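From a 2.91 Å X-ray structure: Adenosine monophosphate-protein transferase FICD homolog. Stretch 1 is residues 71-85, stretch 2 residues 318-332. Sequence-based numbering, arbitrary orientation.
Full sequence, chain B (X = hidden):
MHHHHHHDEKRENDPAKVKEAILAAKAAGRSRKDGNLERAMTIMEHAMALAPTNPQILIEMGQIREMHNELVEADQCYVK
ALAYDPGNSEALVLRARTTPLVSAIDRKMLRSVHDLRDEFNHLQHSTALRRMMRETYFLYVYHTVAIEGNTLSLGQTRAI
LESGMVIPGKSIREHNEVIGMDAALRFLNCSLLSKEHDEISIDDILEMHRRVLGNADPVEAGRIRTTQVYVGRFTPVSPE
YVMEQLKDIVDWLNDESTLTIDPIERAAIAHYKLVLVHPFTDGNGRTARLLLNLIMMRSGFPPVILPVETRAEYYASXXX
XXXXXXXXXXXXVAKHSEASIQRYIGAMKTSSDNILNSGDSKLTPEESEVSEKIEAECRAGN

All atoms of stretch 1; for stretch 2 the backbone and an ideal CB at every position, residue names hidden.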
# COMPACT_ATOMS: atom_id res chain seq x y z
N LEU B 71 7.38 -39.68 26.33
CA LEU B 71 8.54 -40.02 25.56
C LEU B 71 8.98 -38.85 24.69
O LEU B 71 10.15 -38.48 24.69
CB LEU B 71 8.24 -41.24 24.71
CG LEU B 71 9.34 -42.26 24.48
CD1 LEU B 71 10.08 -42.55 25.78
CD2 LEU B 71 8.65 -43.49 23.97
N VAL B 72 8.04 -38.25 23.98
CA VAL B 72 8.38 -37.18 23.04
C VAL B 72 8.93 -35.98 23.80
O VAL B 72 9.87 -35.31 23.34
CB VAL B 72 7.15 -36.78 22.19
CG1 VAL B 72 7.50 -35.65 21.23
CG2 VAL B 72 6.63 -37.97 21.42
N GLU B 73 8.40 -35.74 24.99
CA GLU B 73 8.89 -34.63 25.77
C GLU B 73 10.29 -34.93 26.36
O GLU B 73 11.16 -34.05 26.41
CB GLU B 73 7.89 -34.25 26.86
CG GLU B 73 8.15 -32.86 27.39
CD GLU B 73 8.03 -31.80 26.29
OE1 GLU B 73 7.28 -32.03 25.30
OE2 GLU B 73 8.74 -30.76 26.39
N ALA B 74 10.49 -36.18 26.76
CA ALA B 74 11.78 -36.60 27.30
C ALA B 74 12.87 -36.41 26.25
O ALA B 74 13.93 -35.78 26.50
CB ALA B 74 11.72 -38.04 27.73
N ASP B 75 12.60 -36.97 25.07
CA ASP B 75 13.46 -36.79 23.92
C ASP B 75 13.74 -35.29 23.65
O ASP B 75 14.87 -34.91 23.37
CB ASP B 75 12.84 -37.45 22.70
CG ASP B 75 13.59 -37.16 21.44
OD1 ASP B 75 13.34 -36.09 20.83
OD2 ASP B 75 14.43 -38.00 21.04
N GLN B 76 12.72 -34.45 23.76
CA GLN B 76 12.90 -33.00 23.59
C GLN B 76 13.89 -32.39 24.59
O GLN B 76 14.72 -31.53 24.22
CB GLN B 76 11.55 -32.31 23.63
CG GLN B 76 10.90 -32.38 22.28
CD GLN B 76 11.78 -31.75 21.22
OE1 GLN B 76 12.09 -30.57 21.32
NE2 GLN B 76 12.22 -32.53 20.24
N CYS B 77 13.76 -32.79 25.85
CA CYS B 77 14.74 -32.41 26.87
C CYS B 77 16.17 -32.80 26.48
O CYS B 77 17.09 -31.99 26.59
CB CYS B 77 14.39 -33.04 28.22
SG CYS B 77 12.98 -32.32 29.07
N TYR B 78 16.36 -34.05 26.05
CA TYR B 78 17.71 -34.51 25.69
C TYR B 78 18.25 -33.72 24.50
O TYR B 78 19.43 -33.34 24.48
CB TYR B 78 17.73 -36.00 25.38
CG TYR B 78 17.21 -36.87 26.50
CD1 TYR B 78 17.40 -36.52 27.82
CD2 TYR B 78 16.51 -38.05 26.21
CE1 TYR B 78 16.91 -37.32 28.85
CE2 TYR B 78 16.03 -38.85 27.22
CZ TYR B 78 16.23 -38.48 28.53
OH TYR B 78 15.73 -39.26 29.54
N VAL B 79 17.40 -33.46 23.52
CA VAL B 79 17.83 -32.71 22.34
C VAL B 79 18.28 -31.31 22.72
O VAL B 79 19.33 -30.84 22.25
CB VAL B 79 16.71 -32.62 21.29
CG1 VAL B 79 17.13 -31.70 20.14
CG2 VAL B 79 16.35 -34.01 20.76
N LYS B 80 17.52 -30.64 23.60
CA LYS B 80 17.94 -29.32 24.07
C LYS B 80 19.24 -29.35 24.89
O LYS B 80 20.10 -28.48 24.72
CB LYS B 80 16.83 -28.67 24.89
CG LYS B 80 15.92 -27.80 24.03
CD LYS B 80 14.63 -27.37 24.71
CE LYS B 80 14.80 -26.13 25.55
NZ LYS B 80 13.44 -25.60 25.86
N ALA B 81 19.37 -30.35 25.76
CA ALA B 81 20.59 -30.48 26.55
C ALA B 81 21.80 -30.65 25.64
O ALA B 81 22.84 -30.01 25.82
CB ALA B 81 20.48 -31.64 27.50
N LEU B 82 21.68 -31.51 24.64
CA LEU B 82 22.82 -31.72 23.76
C LEU B 82 23.08 -30.48 22.92
O LEU B 82 24.23 -30.18 22.60
CB LEU B 82 22.58 -32.94 22.87
CG LEU B 82 23.62 -33.25 21.80
CD1 LEU B 82 25.00 -33.59 22.39
CD2 LEU B 82 23.11 -34.35 20.88
N ALA B 83 22.04 -29.72 22.59
CA ALA B 83 22.24 -28.56 21.72
C ALA B 83 22.93 -27.42 22.46
O ALA B 83 23.77 -26.72 21.89
CB ALA B 83 20.93 -28.09 21.13
N TYR B 84 22.58 -27.25 23.74
CA TYR B 84 23.14 -26.19 24.57
C TYR B 84 24.55 -26.53 25.02
O TYR B 84 25.32 -25.65 25.37
CB TYR B 84 22.27 -25.93 25.80
CG TYR B 84 20.90 -25.36 25.48
CD1 TYR B 84 20.64 -24.80 24.24
CD2 TYR B 84 19.90 -25.33 26.44
CE1 TYR B 84 19.40 -24.28 23.96
CE2 TYR B 84 18.66 -24.82 26.17
CZ TYR B 84 18.42 -24.29 24.92
OH TYR B 84 17.18 -23.76 24.62
N ASP B 85 24.86 -27.82 25.05
CA ASP B 85 26.13 -28.30 25.56
C ASP B 85 26.73 -29.33 24.59
O ASP B 85 26.67 -30.53 24.85
CB ASP B 85 25.93 -28.92 26.95
CG ASP B 85 27.23 -29.05 27.74
OD1 ASP B 85 28.22 -28.38 27.39
OD2 ASP B 85 27.23 -29.82 28.74
N UNK B 318 9.71 -23.16 16.64
CA UNK B 318 10.67 -22.53 15.74
C UNK B 318 12.02 -22.39 16.42
O UNK B 318 13.07 -22.51 15.77
CB UNK B 318 10.16 -21.16 15.28
N UNK B 319 11.99 -22.17 17.73
CA UNK B 319 13.22 -22.08 18.51
C UNK B 319 14.02 -23.36 18.34
O UNK B 319 15.21 -23.33 17.99
CB UNK B 319 12.92 -21.83 19.99
N UNK B 320 13.33 -24.49 18.50
CA UNK B 320 13.97 -25.78 18.44
C UNK B 320 14.45 -26.04 17.03
O UNK B 320 15.43 -26.77 16.84
CB UNK B 320 13.02 -26.89 18.91
N UNK B 321 13.81 -25.42 16.05
CA UNK B 321 14.24 -25.68 14.68
C UNK B 321 15.64 -25.13 14.50
O UNK B 321 16.47 -25.73 13.82
CB UNK B 321 13.28 -25.06 13.67
N UNK B 322 15.92 -24.03 15.19
CA UNK B 322 17.21 -23.40 15.03
C UNK B 322 18.29 -24.14 15.79
O UNK B 322 19.48 -23.84 15.67
CB UNK B 322 17.15 -21.94 15.49
N UNK B 323 17.88 -25.15 16.57
CA UNK B 323 18.84 -25.98 17.27
C UNK B 323 19.12 -27.23 16.45
O UNK B 323 19.97 -28.05 16.81
CB UNK B 323 18.33 -26.35 18.67
N UNK B 324 18.42 -27.35 15.32
CA UNK B 324 18.62 -28.45 14.40
C UNK B 324 17.47 -29.43 14.31
O UNK B 324 17.52 -30.38 13.53
CB UNK B 324 19.89 -29.21 14.80
N UNK B 325 16.43 -29.18 15.09
CA UNK B 325 15.32 -30.11 15.18
C UNK B 325 13.98 -29.55 14.67
O UNK B 325 13.32 -28.75 15.34
CB UNK B 325 15.16 -30.55 16.64
N UNK B 326 13.59 -29.97 13.48
CA UNK B 326 12.36 -29.50 12.87
C UNK B 326 11.15 -30.31 13.32
O UNK B 326 10.05 -30.06 12.87
CB UNK B 326 12.48 -29.55 11.35
N UNK B 327 11.35 -31.29 14.18
CA UNK B 327 10.26 -32.19 14.52
C UNK B 327 9.16 -31.52 15.35
O UNK B 327 7.98 -31.71 15.05
CB UNK B 327 10.81 -33.40 15.28
N UNK B 328 9.52 -30.73 16.37
CA UNK B 328 8.45 -30.06 17.12
C UNK B 328 7.52 -29.21 16.24
O UNK B 328 6.30 -29.25 16.42
CB UNK B 328 9.07 -29.17 18.20
N UNK B 329 8.10 -28.48 15.30
CA UNK B 329 7.31 -27.64 14.40
C UNK B 329 6.40 -28.51 13.54
O UNK B 329 5.21 -28.22 13.41
CB UNK B 329 8.22 -26.78 13.52
N UNK B 330 6.95 -29.58 12.97
CA UNK B 330 6.14 -30.50 12.18
C UNK B 330 4.96 -31.03 12.99
O UNK B 330 3.84 -31.10 12.49
CB UNK B 330 7.00 -31.66 11.68
N UNK B 331 5.23 -31.38 14.24
CA UNK B 331 4.20 -31.87 15.13
C UNK B 331 3.15 -30.81 15.37
O UNK B 331 1.96 -31.10 15.47
CB UNK B 331 4.81 -32.33 16.46
N UNK B 332 3.61 -29.56 15.43
CA UNK B 332 2.73 -28.41 15.65
C UNK B 332 1.76 -28.20 14.48
O UNK B 332 0.53 -28.19 14.67
CB UNK B 332 3.57 -27.15 15.87

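Position 318 lies on a helix with nothing of stretch 1 near its CB, so the visible atoms hardly limit it; it is Leu318. At 319 CA-to-CB points toward stretch 1 but the ideal CB stops 6.6 Å from Tyr84 OH, which calls for a long or ringed side chain able to reach that hydroxyl. His319 does so: its CE1 lies 3.2 Å from Tyr84 OH, which sits at the edge of the imidazole.

At 320 the CB points toward stretch 1, 4.5 Å from Gln76 OE1, leaving room for a small or medium side chain. Val320 fits, with CG1 3.7 Å from Gln76 OE1, and forms one wall of the hole that receives Gln76. Positions 321 and 322 are out of reach and open to many residues; they are Ala321 and Asn322.

Position 323 aims its CB at Ala83 CB, 4.0 Å away, with the aliphatic part of Lys80 and the ring of Tyr84 close by. An apolar branched chain suits this greasy patch. Leu323 extends CD1 to 3.7 Å from Tyr84 CE1 and 4.1 Å from Lys80 CG.

Backbone angles settle 324: phi is 111°, and a CB would jam against the preceding carbonyl O. Gly324 closes the helix in a Schellman motif.

At 325 the CB points toward stretch 1, 4.2 Å from Val79 CG1 and 5.1 Å from Gln76 NE2, a donor. The position also precedes a helix, so a short acceptor such as Asp, Asn, Ser or Thr would suit. Asp325 serves both demands: OD2 accepts from Gln76 NE2 at 2.9 Å, while OD1 caps the helix by accepting from the backbone N of 327. Position 326 faces no part of stretch 1 and is Leu326.

From 327 the CB points toward stretch 1, and the carboxylate of Asp75 lies beyond, inviting a long basic chain. Arg327 sends NH2 to Asp75 OD1 at 2.7 Å in a salt bridge, and its NE pairs with Asp325 OD1 at 2.9 Å, so one guanidinium links two acids. The capping bond from Arg327 N to Asp325 OD1 measures 3.0 Å.

Position 328, in the helix's first turn, has a sideways CB 4.6 Å from Gln76 OE1. Proline is tolerated in a first turn, and a compact apolar group fits; Pro328 CG packs 3.5 Å from Gln76 OE1.

Positions 329 and 330 are out of reach: Phe329 and Val330. At 331 the CB points toward stretch 1 from a distance, favouring a long chain. Arg331 lays one face of its guanidinium against Val72, Arg331 CZ to Val72 CG1 3.4 Å. Position 332, again out of reach, is Tyr332.

Stretch 2 (318-332) LHVANLGDLRPFVRY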
# COMPACT_ATOMS: atom_id res chain seq x y z
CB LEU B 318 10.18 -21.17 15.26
CG LEU B 318 9.08 -21.35 14.21
CD1 LEU B 318 8.55 -20.01 13.70
CD2 LEU B 318 9.59 -22.28 13.05
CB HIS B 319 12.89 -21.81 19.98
CG HIS B 319 14.04 -21.95 20.93
ND1 HIS B 319 13.86 -22.12 22.28
CD2 HIS B 319 15.38 -21.99 20.72
CE1 HIS B 319 15.04 -22.23 22.87
NE2 HIS B 319 15.97 -22.16 21.95
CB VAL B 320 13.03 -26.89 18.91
CG1 VAL B 320 13.75 -28.25 18.91
CG2 VAL B 320 12.53 -26.56 20.29
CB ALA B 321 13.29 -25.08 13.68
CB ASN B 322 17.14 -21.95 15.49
CG ASN B 322 16.07 -21.15 14.78
OD1 ASN B 322 15.37 -20.38 15.41
ND2 ASN B 322 15.91 -21.34 13.47
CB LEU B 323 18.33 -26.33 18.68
CG LEU B 323 18.11 -25.15 19.63
CD1 LEU B 323 17.58 -25.60 20.99
CD2 LEU B 323 19.37 -24.29 19.77
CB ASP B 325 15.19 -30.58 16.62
CG ASP B 325 14.26 -31.74 16.76
OD1 ASP B 325 13.80 -32.23 15.70
OD2 ASP B 325 13.99 -32.18 17.91
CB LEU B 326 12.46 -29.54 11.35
CG LEU B 326 12.91 -28.20 10.79
CD1 LEU B 326 13.12 -28.26 9.31
CD2 LEU B 326 11.86 -27.13 11.12
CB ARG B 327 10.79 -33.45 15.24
CG ARG B 327 11.74 -34.31 14.37
CD ARG B 327 12.33 -35.43 15.18
NE ARG B 327 12.98 -34.88 16.36
CZ ARG B 327 13.33 -35.60 17.43
NH1 ARG B 327 13.07 -36.89 17.47
NH2 ARG B 327 13.90 -35.00 18.46
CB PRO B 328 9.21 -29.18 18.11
CG PRO B 328 10.48 -29.87 18.32
CD PRO B 328 10.83 -30.48 17.00
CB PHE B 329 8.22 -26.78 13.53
CG PHE B 329 7.48 -25.83 12.64
CD1 PHE B 329 6.54 -24.95 13.16
CD2 PHE B 329 7.72 -25.82 11.28
CE1 PHE B 329 5.85 -24.07 12.33
CE2 PHE B 329 7.04 -24.94 10.44
CZ PHE B 329 6.10 -24.06 10.97
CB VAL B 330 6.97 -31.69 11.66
CG1 VAL B 330 6.05 -32.81 11.17
CG2 VAL B 330 7.88 -31.24 10.54
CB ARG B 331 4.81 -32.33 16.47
CG ARG B 331 5.67 -33.60 16.36
CD ARG B 331 6.09 -34.12 17.72
NE ARG B 331 7.46 -33.78 18.07
CZ ARG B 331 8.45 -34.66 18.10
NH1 ARG B 331 8.21 -35.92 17.82
NH2 ARG B 331 9.68 -34.29 18.43
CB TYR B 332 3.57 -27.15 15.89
CG TYR B 332 2.79 -25.86 16.03
CD1 TYR B 332 2.13 -25.55 17.20
CD2 TYR B 332 2.75 -24.94 15.00
CE1 TYR B 332 1.42 -24.37 17.33
CE2 TYR B 332 2.06 -23.77 15.11
CZ TYR B 332 1.38 -23.48 16.28
OH TYR B 332 0.68 -22.29 16.40
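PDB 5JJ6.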